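PDB 6D0P: pirin family protein from Acinetobacter baumannii, which probably acts as an iron-dependent quercetin 2,3-dioxygenase, opening the flavonol ring with molecular oxygen at a metal site in its N-terminal cupin domain. Local coordinates for residues Asn27-Asp32 and Leu42-Ala47; Gly9-Asn14 and Lys226-Leu231; Gln36-Phe41 and Thr205-Val210. All blocks are in the same frame, centred on the assembly; numbering follows the deposited sequence.

Interaction 1: residues Asn27-Asp32 and Leu42-Ala47; sequences NLFSYD and LLLDYA
Asn-27 and Asp-45 face each other in a non-hydrogen-bonded antiparallel pair, and their side chains make the link that the backbone does not make there. Asn-27 carries CG anti to its backbone N (chi1 177°), and its ND2 donates to Asp-45 OD1 at 2.9 Å. The bond is nearly straight and lies in the amide plane, although the amide and carboxylate are turned 84° apart. ND2 also donates a hydrogen bond to Phe-29 O at 3.0 Å, from above that carbonyl's plane, while Leu-44 N approaches the same oxygen from the opposite face. One nitrogen thus ties three residues of the two strands together; OD1 of the same amide is held by Arg-33.

The other face is apolar. Phe-29 has CG between its backbone N and carbonyl carbon (chi1 65°), and the further turn about CB-CG lays the ring against Leu-44. Leu-44 CB sits over one ring face, 3.7 Å from the centroid and displaced toward the CE2–CZ rim, a CH-pi contact. The Leu-44 branches divide the work: CD1 touches Phe-29 CE2, whereas CD2 meets Leu-28 CD1 at 3.8 Å.

At the strand end, back on the Asn-27 face, Ser-30 OG accepts from Asp-32 N as an N-cap. Tyr-31 CB rests on Leu-42 CD2 at 3.8 Å. Leu-28 N donates to Leu-44 O at 2.7 Å, and Leu-44 N to Phe-29 O, so two residues stand opposite one. This is a classic beta bulge in an antiparallel sheet of the N-terminal cupin domain, whose Phe-29 and Leu-44 face packs against the C-terminal cupin.

Interaction 2: residues Gly9-Asn14 and Lys226-Leu231; sequences GAYQNN and KTVAIL
Strands 9-12 and 227-231 pair with their axes antiparallel at 165° and 4.7 Å apart at closest approach, joined by backbone bonds such as Ile-230 N to Gly-9 O (2.9 Å) and Tyr-11 N to Val-228 O (2.9 Å). Beyond the end of strand 9-12, Asn-13 N continues the ladder to Lys-226 O at 3.1 Å.

Tyr-11 carries CG anti to its carbonyl carbon (chi1 -53°), and in one of its two modelled conformers CE1 meets Ile-230 CD1 at 3.8 Å, the two side chains crossing at a slant. Val-228 CG1 lies near Tyr-11 CB. On the face of Ala-10 and Gln-12, the alanine methyl lies 3.9 Å from Thr-227 CG2 and a little farther from the methyl of Ala-229. Next along, the extended Gln-12 lays CB and CG against Thr-227 OG1, with CG at 3.4 Å. These are van der Waals contacts; the polar ends bond outside the pair, Gln-12 NE2 to Gly-225 O and Thr-227 OG1 to Glu-224 O. Lys-226, in one of two modelled conformers, runs its aliphatic chain past the Asn-13 carbonyl to bring CE within 3.4 Å of Asn-14 OD1, and makes a cation-pi contact with Tyr-26.

Strand 7-12 is the outermost of its sheet on this side, with strand 205-210 flanking 227-231 on the other. Leu-34 of helix 31-34 touches both Tyr-11 and Ile-230, while Leu-223 of strand 221-224 lies against Ala-10 and Ala-229.

Interaction 3: residues Gln36-Phe41 and Thr205-Val210; sequences QTLSPF and TTLVVV
Thr-205, at the start of strand 205-210, reaches into the turn at 36-41 and joins it through one short hydrogen bond. From the backbone its CB already lies 3.2 Å from Ser-39 O, and the two branches then part. OG1, anti to the carbonyl carbon of Thr-205 (chi1 -66°), donates to Ser-39 O at 2.6 Å, its approach tilted 18° from the carbonyl plane. The methyl CG2 takes the position anti to the backbone N and comes 3.6 Å from Thr-37 O, with Leu-38 O close by. One threonine therefore meets three successive carbonyl oxygens of the turn, the first two by its methyl and the third chiefly by its hydroxyl. Arg-233 adds weak bonds to Thr-205 OG1 and Thr-37 O.

Two residues along the strand, Leu-207 supplies the apolar half of the contact. Its CD1 lies 3.8 Å from Leu-38 CD2, the two side chains crossing at about a right angle, and 3.9 Å from Phe-41 CD2, where leucine and ring lie alongside, pointing opposite ways. CD2 of Leu-207 also touches Leu-38 CD2.

The turn is shaped from within. Ser-39 N bonds to Gln-36 O; Phe-41 N bonds to Leu-38 O at 2.8 Å, spanning the cis peptide bond before Pro-40. The proline CG lies over one face of the Phe-41 ring, displaced toward its rim. Ser-39 OG accepts from Leu-256 N. A short 3-10 segment and a type VI (cis-proline) turn lead into strand 41-52 while packing on a strand of the second cupin, part of the interface between the two cupin domains of the pirin fold.

In the fold
Two sheets meet here, and the three contacts show how. Strands 227-231 and 205-210, from interactions 2 and 3, are neighbours in one sheet, where Thr-227 O pairs with Val-210 N and Ala-229 N with Val-208 O, both at 2.8 Å. Interaction 1 belongs to the facing sheet: Leu-44 CD1 lies 3.7 Å from Val-209 CG2. Its strand 23-30 also meets the 36-41 loop, with Phe-29 CD1 3.6 Å from Leu-38 CD1. Asn-13 ND2 bridges interactions 2 and 1 through Asn-27 O at 2.9 Å. The centres are only about 10 to 11 Å apart. Interaction 1 lies nearest the metal site: the Leu-43 side chain is about 9 Å from the manganese bound by His-64, His-66, His-108 and Glu-110.

Interaction 1: residues Asn27-Asp32 and Leu42-Ala47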
ATOM      1  N   ASN A  27       0.689   2.941 -11.299  1.00 13.90           N
ATOM      2  CA  ASN A  27       1.129   1.688 -10.731  1.00 14.41           C
ATOM      3  C   ASN A  27       2.634   1.801 -10.526  1.00 14.67           C
ATOM      4  O   ASN A  27       3.348   1.957 -11.509  1.00 15.13           O
ATOM      5  CB  ASN A  27       0.836   0.489 -11.632  1.00 15.37           C
ATOM      6  CG  ASN A  27       1.374  -0.781 -11.015  1.00 17.25           C
ATOM      7  OD1 ASN A  27       2.368  -1.325 -11.482  1.00 19.21           O
ATOM      8  ND2 ASN A  27       0.803  -1.176  -9.897  1.00 17.30           N
ATOM      9  N   LEU A  28       3.095   1.742  -9.296  1.00 14.38           N
ATOM     10  CA  LEU A  28       4.544   1.899  -9.036  1.00 15.64           C
ATOM     11  C   LEU A  28       5.240   0.536  -8.999  1.00 17.09           C
ATOM     12  O   LEU A  28       6.439   0.457  -9.284  1.00 16.88           O
ATOM     13  CB  LEU A  28       4.744   2.701  -7.760  1.00 16.08           C
ATOM     14  CG  LEU A  28       4.093   4.079  -7.781  1.00 17.34           C
ATOM     15  CD1 LEU A  28       4.537   4.892  -6.581  1.00 19.34           C
ATOM     16  CD2 LEU A  28       4.410   4.807  -9.081  1.00 18.56           C
ATOM     17  N   PHE A  29       4.520  -0.515  -8.643  1.00 15.29           N
ATOM     18  CA  PHE A  29       5.082  -1.854  -8.778  1.00 16.38           C
ATOM     19  C   PHE A  29       3.939  -2.871  -8.785  1.00 16.14           C
ATOM     20  O   PHE A  29       2.822  -2.639  -8.254  1.00 13.93           O
ATOM     21  CB  PHE A  29       6.160  -2.171  -7.722  1.00 15.47           C
ATOM     22  CG  PHE A  29       5.741  -2.226  -6.275  1.00 14.68           C
ATOM     23  CD1 PHE A  29       4.988  -3.283  -5.780  1.00 15.33           C
ATOM     24  CD2 PHE A  29       6.167  -1.254  -5.377  1.00 14.72           C
ATOM     25  CE1 PHE A  29       4.631  -3.319  -4.436  1.00 15.38           C
ATOM     26  CE2 PHE A  29       5.844  -1.313  -4.039  1.00 15.17           C
ATOM     27  CZ  PHE A  29       5.073  -2.355  -3.568  1.00 15.21           C
ATOM     28  N   SER A  30       4.261  -4.002  -9.393  1.00 17.43           N
ATOM     29  CA  SER A  30       3.359  -5.119  -9.497  1.00 18.57           C
ATOM     30  C   SER A  30       4.135  -6.444  -9.450  1.00 18.05           C
ATOM     31  O   SER A  30       5.192  -6.565 -10.055  1.00 19.34           O
ATOM     32  CB  SER A  30       2.538  -5.026 -10.761  1.00 20.35           C
ATOM     33  OG  SER A  30       1.756  -6.202 -10.917  1.00 22.86           O
ATOM     34  N   TYR A  31       3.520  -7.454  -8.836  1.00 19.41           N
ATOM     35  CA  TYR A  31       4.077  -8.811  -8.729  1.00 20.68           C
ATOM     36  C   TYR A  31       4.192  -9.435 -10.127  1.00 23.11           C
ATOM     37  O   TYR A  31       4.965 -10.355 -10.336  1.00 22.00           O
ATOM     38  CB  TYR A  31       3.187  -9.710  -7.864  1.00 20.99           C
ATOM     39  CG  TYR A  31       1.854 -10.054  -8.463  1.00 22.15           C
ATOM     40  CD1 TYR A  31       1.711 -11.165  -9.284  1.00 24.24           C
ATOM     41  CD2 TYR A  31       0.734  -9.290  -8.206  1.00 22.01           C
ATOM     42  CE1 TYR A  31       0.494 -11.478  -9.868  1.00 25.38           C
ATOM     43  CE2 TYR A  31      -0.497  -9.608  -8.749  1.00 24.09           C
ATOM     44  CZ  TYR A  31      -0.613 -10.695  -9.600  1.00 26.29           C
ATOM     45  OH  TYR A  31      -1.825 -11.009 -10.144  1.00 26.96           O
ATOM     46  N   ASP A  32       3.393  -8.927 -11.049  1.00 23.96           N
ATOM     47  CA  ASP A  32       3.330  -9.464 -12.398  1.00 32.13           C
ATOM     48  C   ASP A  32       4.608  -9.108 -13.165  1.00 32.70           C
ATOM     49  O   ASP A  32       4.943  -9.787 -14.105  1.00 32.18           O
ATOM     50  CB  ASP A  32       2.109  -8.933 -13.158  1.00 39.01           C
ATOM     51  CG  ASP A  32       1.757  -9.783 -14.368  1.00 48.81           C
ATOM     52  OD1 ASP A  32       1.585 -11.011 -14.194  1.00 54.70           O
ATOM     53  OD2 ASP A  32       1.672  -9.215 -15.477  1.00 59.95           O
ATOM     54  N   LEU A  42       2.848  -7.019  -3.096  1.00 13.36           N
ATOM     55  CA  LEU A  42       2.315  -7.498  -4.396  1.00 13.83           C
ATOM     56  C   LEU A  42       2.056  -6.366  -5.398  1.00 14.41           C
ATOM     57  O   LEU A  42       2.209  -6.586  -6.610  1.00 15.33           O
ATOM     58  CB  LEU A  42       0.985  -8.211  -4.147  1.00 13.78           C
ATOM     59  CG  LEU A  42       1.063  -9.581  -3.482  1.00 13.82           C
ATOM     60  CD1 LEU A  42      -0.324 -10.034  -3.063  1.00 14.41           C
ATOM     61  CD2 LEU A  42       1.740 -10.582  -4.411  1.00 13.93           C
ATOM     62  N   LEU A  43       1.660  -5.206  -4.924  1.00 14.14           N
ATOM     63  CA  LEU A  43       1.222  -4.141  -5.814  1.00 15.33           C
ATOM     64  C   LEU A  43       1.158  -2.817  -5.063  1.00 14.75           C
ATOM     65  O   LEU A  43       0.780  -2.783  -3.905  1.00 13.54           O
ATOM     66  CB  LEU A  43      -0.169  -4.504  -6.333  1.00 18.36           C
ATOM     67  CG  LEU A  43      -0.733  -3.566  -7.389  1.00 21.41           C
ATOM     68  CD1 LEU A  43      -0.960  -4.298  -8.697  1.00 25.98           C
ATOM     69  CD2 LEU A  43      -1.978  -2.892  -6.897  1.00 24.34           C
ATOM     70  N   LEU A  44       1.495  -1.739  -5.757  1.00 14.55           N
ATOM     71  CA  LEU A  44       1.342  -0.383  -5.203  1.00 15.53           C
ATOM     72  C   LEU A  44       0.817   0.521  -6.314  1.00 15.16           C
ATOM     73  O   LEU A  44       1.462   0.675  -7.394  1.00 14.40           O
ATOM     74  CB  LEU A  44       2.660   0.160  -4.632  1.00 17.22           C
ATOM     75  CG  LEU A  44       2.526   1.415  -3.762  1.00 20.01           C
ATOM     76  CD1 LEU A  44       3.808   1.685  -2.983  1.00 24.03           C
ATOM     77  CD2 LEU A  44       2.163   2.644  -4.581  1.00 20.53           C
ATOM     78  N   ASP A  45      -0.365   1.064  -6.056  1.00 15.21           N
ATOM     79  CA  ASP A  45      -1.009   2.037  -6.943  1.00 15.66           C
ATOM     80  C   ASP A  45      -1.062   3.381  -6.214  1.00 14.35           C
ATOM     81  O   ASP A  45      -1.570   3.462  -5.080  1.00 14.95           O
ATOM     82  CB  ASP A  45      -2.428   1.640  -7.325  1.00 17.11           C
ATOM     83  CG  ASP A  45      -2.528   0.628  -8.449  1.00 20.51           C
ATOM     84  OD1 ASP A  45      -1.517   0.435  -9.169  1.00 22.11           O
ATOM     85  OD2 ASP A  45      -3.652   0.072  -8.617  1.00 23.45           O
ATOM     86  N   TYR A  46      -0.566   4.419  -6.862  1.00 13.65           N
ATOM     87  CA  TYR A  46      -0.575   5.743  -6.250  1.00 13.86           C
ATOM     88  C   TYR A  46      -1.499   6.695  -7.004  1.00 13.51           C
ATOM     89  O   TYR A  46      -1.246   7.032  -8.165  1.00 13.21           O
ATOM     90  CB  TYR A  46       0.845   6.307  -6.202  1.00 13.98           C
ATOM     91  CG  TYR A  46       0.968   7.745  -5.774  1.00 14.62           C
ATOM     92  CD1 TYR A  46       0.285   8.234  -4.679  1.00 15.86           C
ATOM     93  CD2 TYR A  46       1.832   8.609  -6.422  1.00 15.94           C
ATOM     94  CE1 TYR A  46       0.426   9.553  -4.257  1.00 16.37           C
ATOM     95  CE2 TYR A  46       1.988   9.927  -6.010  1.00 17.11           C
ATOM     96  CZ  TYR A  46       1.275  10.408  -4.931  1.00 16.52           C
ATOM     97  OH  TYR A  46       1.415  11.713  -4.522  1.00 16.92           O
ATOM     98  N   ALA A  47      -2.563   7.137  -6.350  1.00 14.74           N
ATOM     99  CA  ALA A  47      -3.394   8.187  -6.924  1.00 14.89           C
ATOM    100  C   ALA A  47      -2.758   9.523  -6.537  1.00 16.12           C
ATOM    101  O   ALA A  47      -2.954   9.999  -5.410  1.00 17.26           O
ATOM    102  CB  ALA A  47      -4.806   8.088  -6.423  1.00 16.17           C
TER

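Interaction 2: residues Gly9-Asn14 and Lys226-Leu231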
ATOM      1  N   GLY A   9      18.372  -1.001  -7.949  1.00 14.47           N
ATOM      2  CA  GLY A   9      17.724  -0.400  -9.109  1.00 14.43           C
ATOM      3  C   GLY A   9      16.456   0.338  -8.742  1.00 14.25           C
ATOM      4  O   GLY A   9      15.992   0.259  -7.587  1.00 14.06           O
ATOM      5  N   ALA A  10      15.868   1.017  -9.729  1.00 13.63           N
ATOM      6  CA  ALA A  10      14.672   1.754  -9.460  1.00 13.64           C
ATOM      7  C   ALA A  10      13.817   1.840 -10.720  1.00 14.16           C
ATOM      8  O   ALA A  10      14.343   1.803 -11.860  1.00 14.59           O
ATOM      9  CB  ALA A  10      15.009   3.137  -8.944  1.00 13.93           C
ATOM     10  N   TYR A  11      12.525   2.024 -10.501  0.60 14.43           N
ATOM     11  CA  TYR A  11      11.519   2.058 -11.559  0.60 16.00           C
ATOM     12  C   TYR A  11      10.629   3.295 -11.359  0.60 15.61           C
ATOM     13  O   TYR A  11      10.029   3.458 -10.289  0.60 14.48           O
ATOM     14  CB  TYR A  11      10.697   0.763 -11.519  0.60 18.03           C
ATOM     15  CG  TYR A  11      11.535  -0.494 -11.545  0.60 20.83           C
ATOM     16  CD1 TYR A  11      12.152  -0.967 -10.399  0.60 22.59           C
ATOM     17  CD2 TYR A  11      11.750  -1.193 -12.725  0.60 25.09           C
ATOM     18  CE1 TYR A  11      12.960  -2.094 -10.419  0.60 24.43           C
ATOM     19  CE2 TYR A  11      12.541  -2.334 -12.762  0.60 26.27           C
ATOM     20  CZ  TYR A  11      13.154  -2.780 -11.605  0.60 26.54           C
ATOM     21  OH  TYR A  11      13.930  -3.904 -11.622  0.60 31.51           O
ATOM     22  N   GLN A  12      10.531   4.142 -12.381  1.00 15.51           N
ATOM     23  CA  GLN A  12       9.700   5.336 -12.320  1.00 16.99           C
ATOM     24  C   GLN A  12       8.576   5.216 -13.358  1.00 17.12           C
ATOM     25  O   GLN A  12       8.830   4.934 -14.531  1.00 14.91           O
ATOM     26  CB  GLN A  12      10.542   6.569 -12.593  1.00 20.52           C
ATOM     27  CG  GLN A  12       9.762   7.860 -12.449  1.00 22.18           C
ATOM     28  CD  GLN A  12      10.664   9.044 -12.683  1.00 27.74           C
ATOM     29  OE1 GLN A  12      11.659   8.961 -13.411  1.00 31.37           O
ATOM     30  NE2 GLN A  12      10.309  10.159 -12.072  1.00 30.65           N
ATOM     31  N   ASN A  13       7.335   5.455 -12.926  1.00 16.88           N
ATOM     32  CA  ASN A  13       6.187   5.356 -13.825  1.00 17.51           C
ATOM     33  C   ASN A  13       5.472   6.709 -13.896  1.00 18.04           C
ATOM     34  O   ASN A  13       5.017   7.224 -12.865  1.00 20.48           O
ATOM     35  CB  ASN A  13       5.201   4.284 -13.367  1.00 17.71           C
ATOM     36  CG  ASN A  13       4.052   4.115 -14.339  1.00 19.14           C
ATOM     37  OD1 ASN A  13       4.128   4.549 -15.483  1.00 18.26           O
ATOM     38  ND2 ASN A  13       2.978   3.493 -13.893  1.00 21.12           N
ATOM     39  N   ASN A  14       5.323   7.244 -15.096  1.00 17.63           N
ATOM     40  CA  ASN A  14       4.640   8.529 -15.310  1.00 19.31           C
ATOM     41  C   ASN A  14       3.411   8.323 -16.195  1.00 19.29           C
ATOM     42  O   ASN A  14       2.909   9.284 -16.804  1.00 20.52           O
ATOM     43  CB  ASN A  14       5.576   9.560 -15.945  1.00 20.87           C
ATOM     44  CG  ASN A  14       5.019  10.966 -15.887  1.00 24.94           C
ATOM     45  OD1 ASN A  14       4.426  11.344 -14.880  1.00 28.74           O
ATOM     46  ND2 ASN A  14       5.184  11.737 -16.959  1.00 23.64           N
ATOM     47  N   LYS A 226       7.160   9.294  -8.006  1.00 16.40           N
ATOM     48  CA  LYS A 226       6.527   8.170  -8.685  0.50 17.46           C
ATOM     49  C   LYS A 226       7.586   7.095  -8.946  1.00 16.97           C
ATOM     50  O   LYS A 226       7.617   6.519 -10.040  1.00 17.05           O
ATOM     51  CB  LYS A 226       5.878   8.598 -10.007  0.50 18.92           C
ATOM     52  CG  LYS A 226       4.935   9.795  -9.961  0.50 21.14           C
ATOM     53  CD  LYS A 226       4.328  10.097 -11.326  0.50 22.15           C
ATOM     54  CE  LYS A 226       3.837  11.517 -11.499  0.50 23.78           C
ATOM     55  NZ  LYS A 226       2.743  11.844 -10.562  0.50 25.89           N
ATOM     56  N   THR A 227       8.456   6.848  -7.952  1.00 16.12           N
ATOM     57  CA  THR A 227       9.564   5.889  -8.133  1.00 17.84           C
ATOM     58  C   THR A 227       9.612   4.883  -6.976  1.00 16.98           C
ATOM     59  O   THR A 227       9.310   5.234  -5.806  1.00 18.03           O
ATOM     60  CB  THR A 227      10.925   6.606  -8.186  1.00 20.57           C
ATOM     61  OG1 THR A 227      11.007   7.484  -9.320  1.00 22.39           O
ATOM     62  CG2 THR A 227      12.100   5.660  -8.295  1.00 21.26           C
ATOM     63  N   VAL A 228       9.959   3.645  -7.305  1.00 15.55           N
ATOM     64  CA  VAL A 228      10.281   2.651  -6.295  1.00 16.03           C
ATOM     65  C   VAL A 228      11.731   2.200  -6.515  1.00 14.53           C
ATOM     66  O   VAL A 228      12.120   1.882  -7.641  1.00 14.35           O
ATOM     67  CB  VAL A 228       9.331   1.438  -6.290  1.00 17.10           C
ATOM     68  CG1 VAL A 228       9.228   0.751  -7.637  1.00 21.34           C
ATOM     69  CG2 VAL A 228       9.757   0.432  -5.230  1.00 18.58           C
ATOM     70  N   ALA A 229      12.503   2.212  -5.446  1.00 13.81           N
ATOM     71  CA  ALA A 229      13.854   1.694  -5.428  1.00 14.51           C
ATOM     72  C   ALA A 229      13.853   0.365  -4.660  1.00 15.08           C
ATOM     73  O   ALA A 229      13.204   0.236  -3.628  1.00 14.92           O
ATOM     74  CB  ALA A 229      14.805   2.670  -4.783  1.00 14.53           C
ATOM     75  N   ILE A 230      14.636  -0.586  -5.155  1.00 15.38           N
ATOM     76  CA  ILE A 230      14.823  -1.870  -4.523  1.00 15.26           C
ATOM     77  C   ILE A 230      16.235  -1.906  -3.928  1.00 15.60           C
ATOM     78  O   ILE A 230      17.233  -1.649  -4.635  1.00 14.21           O
ATOM     79  CB  ILE A 230      14.569  -2.981  -5.557  1.00 17.47           C
ATOM     80  CG1 ILE A 230      13.121  -2.880  -6.054  1.00 21.10           C
ATOM     81  CG2 ILE A 230      14.894  -4.361  -4.992  1.00 18.95           C
ATOM     82  CD1 ILE A 230      12.752  -3.888  -7.065  1.00 25.57           C
ATOM     83  N   LEU A 231      16.316  -2.151  -2.623  1.00 15.30           N
ATOM     84  CA  LEU A 231      17.610  -2.267  -1.940  1.00 16.61           C
ATOM     85  C   LEU A 231      17.892  -3.756  -1.690  1.00 17.06           C
ATOM     86  O   LEU A 231      16.996  -4.603  -1.789  1.00 19.01           O
ATOM     87  CB  LEU A 231      17.619  -1.495  -0.619  1.00 17.35           C
ATOM     88  CG  LEU A 231      17.193  -0.029  -0.643  1.00 18.87           C
ATOM     89  CD1 LEU A 231      17.534   0.642   0.674  1.00 19.86           C
ATOM     90  CD2 LEU A 231      17.794   0.752  -1.779  1.00 20.44           C
TER

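Interaction 3: residues Gln36-Phe41 and Thr205-Val210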
ATOM      1  N   GLN A  36       8.766 -12.312  -6.977  1.00 20.13           N
ATOM      2  CA  GLN A  36       9.313 -12.671  -5.670  1.00 19.75           C
ATOM      3  C   GLN A  36      10.254 -11.588  -5.110  1.00 18.91           C
ATOM      4  O   GLN A  36      10.441 -11.505  -3.883  1.00 17.93           O
ATOM      5  CB  GLN A  36      10.076 -13.988  -5.756  1.00 20.71           C
ATOM      6  CG  GLN A  36       9.206 -15.173  -6.154  1.00 21.73           C
ATOM      7  CD  GLN A  36       8.257 -15.613  -5.062  1.00 21.81           C
ATOM      8  OE1 GLN A  36       8.267 -15.086  -3.948  1.00 20.31           O
ATOM      9  NE2 GLN A  36       7.438 -16.609  -5.378  1.00 22.48           N
ATOM     10  N   THR A  37      10.835 -10.767  -5.970  1.00 17.62           N
ATOM     11  CA  THR A  37      11.721  -9.690  -5.505  1.00 18.41           C
ATOM     12  C   THR A  37      10.993  -8.746  -4.529  1.00 17.34           C
ATOM     13  O   THR A  37      11.612  -8.187  -3.592  1.00 17.65           O
ATOM     14  CB  THR A  37      12.244  -8.883  -6.700  1.00 21.28           C
ATOM     15  OG1 THR A  37      12.989  -9.804  -7.499  1.00 22.74           O
ATOM     16  CG2 THR A  37      13.097  -7.706  -6.296  1.00 22.49           C
ATOM     17  N   LEU A  38       9.696  -8.552  -4.742  1.00 15.61           N
ATOM     18  CA  LEU A  38       8.907  -7.651  -3.917  1.00 15.08           C
ATOM     19  C   LEU A  38       8.366  -8.310  -2.642  1.00 14.29           C
ATOM     20  O   LEU A  38       7.834  -7.592  -1.784  1.00 12.20           O
ATOM     21  CB  LEU A  38       7.711  -7.181  -4.743  1.00 15.90           C
ATOM     22  CG  LEU A  38       8.039  -6.362  -5.985  1.00 17.26           C
ATOM     23  CD1 LEU A  38       6.787  -6.206  -6.839  1.00 18.46           C
ATOM     24  CD2 LEU A  38       8.584  -4.995  -5.598  1.00 17.45           C
ATOM     25  N   SER A  39       8.412  -9.635  -2.534  1.00 13.82           N
ATOM     26  CA  SER A  39       7.739 -10.380  -1.433  1.00 14.53           C
ATOM     27  C   SER A  39       8.087  -9.780  -0.065  1.00 14.25           C
ATOM     28  O   SER A  39       9.262  -9.643   0.282  1.00 13.81           O
ATOM     29  CB  SER A  39       8.087 -11.861  -1.496  1.00 15.68           C
ATOM     30  OG  SER A  39       7.416 -12.603  -0.481  1.00 15.48           O
ATOM     31  N   PRO A  40       7.096  -9.536   0.789  1.00 13.83           N
ATOM     32  CA  PRO A  40       5.698  -9.930   0.640  1.00 13.86           C
ATOM     33  C   PRO A  40       4.753  -8.949  -0.054  1.00 13.90           C
ATOM     34  O   PRO A  40       3.536  -9.144   0.015  1.00 14.72           O
ATOM     35  CB  PRO A  40       5.283 -10.046   2.128  1.00 14.16           C
ATOM     36  CG  PRO A  40       6.067  -8.944   2.797  1.00 13.80           C
ATOM     37  CD  PRO A  40       7.405  -8.995   2.114  1.00 13.47           C
ATOM     38  N   PHE A  41       5.283  -7.887  -0.664  1.00 13.20           N
ATOM     39  CA  PHE A  41       4.458  -6.886  -1.279  1.00 12.81           C
ATOM     40  C   PHE A  41       4.072  -7.344  -2.678  1.00 13.30           C
ATOM     41  O   PHE A  41       4.880  -7.929  -3.356  1.00 15.07           O
ATOM     42  CB  PHE A  41       5.152  -5.526  -1.228  1.00 12.18           C
ATOM     43  CG  PHE A  41       5.487  -5.165   0.192  1.00 12.21           C
ATOM     44  CD1 PHE A  41       4.488  -4.773   1.066  1.00 12.70           C
ATOM     45  CD2 PHE A  41       6.776  -5.317   0.677  1.00 12.42           C
ATOM     46  CE1 PHE A  41       4.762  -4.509   2.402  1.00 12.92           C
ATOM     47  CE2 PHE A  41       7.054  -5.038   2.006  1.00 12.62           C
ATOM     48  CZ  PHE A  41       6.052  -4.638   2.865  1.00 13.54           C
ATOM     49  N   THR A 205      13.269  -7.868   2.422  1.00 14.82           N
ATOM     50  CA  THR A 205      12.950  -7.061   1.243  1.00 14.37           C
ATOM     51  C   THR A 205      12.828  -5.618   1.732  1.00 14.58           C
ATOM     52  O   THR A 205      12.244  -5.413   2.797  1.00 14.83           O
ATOM     53  CB  THR A 205      11.607  -7.497   0.653  1.00 14.48           C
ATOM     54  OG1 THR A 205      11.778  -8.824   0.171  1.00 14.69           O
ATOM     55  CG2 THR A 205      11.080  -6.587  -0.433  1.00 14.33           C
ATOM     56  N   THR A 206      13.367  -4.656   0.976  1.00 13.73           N
ATOM     57  CA  THR A 206      13.363  -3.275   1.359  1.00 13.69           C
ATOM     58  C   THR A 206      13.081  -2.432   0.123  1.00 13.06           C
ATOM     59  O   THR A 206      13.892  -2.414  -0.832  1.00 12.77           O
ATOM     60  CB  THR A 206      14.697  -2.871   1.997  1.00 15.81           C
ATOM     61  OG1 THR A 206      14.954  -3.686   3.144  1.00 18.64           O
ATOM     62  CG2 THR A 206      14.704  -1.422   2.424  1.00 15.75           C
ATOM     63  N   LEU A 207      11.906  -1.818   0.109  1.00 12.72           N
ATOM     64  CA  LEU A 207      11.486  -0.977  -0.984  1.00 12.59           C
ATOM     65  C   LEU A 207      11.348   0.466  -0.491  1.00 13.06           C
ATOM     66  O   LEU A 207      10.708   0.704   0.548  1.00 14.36           O
ATOM     67  CB  LEU A 207      10.141  -1.488  -1.510  1.00 12.69           C
ATOM     68  CG  LEU A 207      10.078  -2.970  -1.838  1.00 13.16           C
ATOM     69  CD1 LEU A 207       8.660  -3.358  -2.181  1.00 13.57           C
ATOM     70  CD2 LEU A 207      11.032  -3.315  -2.986  1.00 14.05           C
ATOM     71  N   VAL A 208      11.959   1.407  -1.202  1.00 12.94           N
ATOM     72  CA  VAL A 208      11.832   2.838  -0.898  1.00 13.73           C
ATOM     73  C   VAL A 208      10.961   3.443  -1.991  1.00 13.98           C
ATOM     74  O   VAL A 208      11.318   3.409  -3.169  1.00 13.20           O
ATOM     75  CB  VAL A 208      13.190   3.545  -0.815  1.00 15.03           C
ATOM     76  CG1 VAL A 208      13.047   5.043  -0.569  1.00 15.45           C
ATOM     77  CG2 VAL A 208      14.062   2.878   0.239  1.00 15.71           C
ATOM     78  N   VAL A 209       9.791   3.894  -1.589  1.00 13.47           N
ATOM     79  CA  VAL A 209       8.839   4.469  -2.529  1.00 14.17           C
ATOM     80  C   VAL A 209       8.838   5.991  -2.345  1.00 14.54           C
ATOM     81  O   VAL A 209       8.632   6.477  -1.238  1.00 14.91           O
ATOM     82  CB  VAL A 209       7.428   3.895  -2.336  1.00 14.73           C
ATOM     83  CG1 VAL A 209       6.432   4.505  -3.327  1.00 16.34           C
ATOM     84  CG2 VAL A 209       7.430   2.384  -2.448  1.00 15.77           C
ATOM     85  N   VAL A 210       9.123   6.703  -3.426  1.00 13.14           N
ATOM     86  CA  VAL A 210       9.080   8.131  -3.433  1.00 14.78           C
ATOM     87  C   VAL A 210       7.818   8.532  -4.191  1.00 14.10           C
ATOM     88  O   VAL A 210       7.733   8.348  -5.385  1.00 14.85           O
ATOM     89  CB  VAL A 210      10.351   8.740  -4.054  1.00 15.63           C
ATOM     90  CG1 VAL A 210      10.298  10.265  -4.065  1.00 16.41           C
ATOM     91  CG2 VAL A 210      11.585   8.244  -3.332  1.00 17.70           C
TER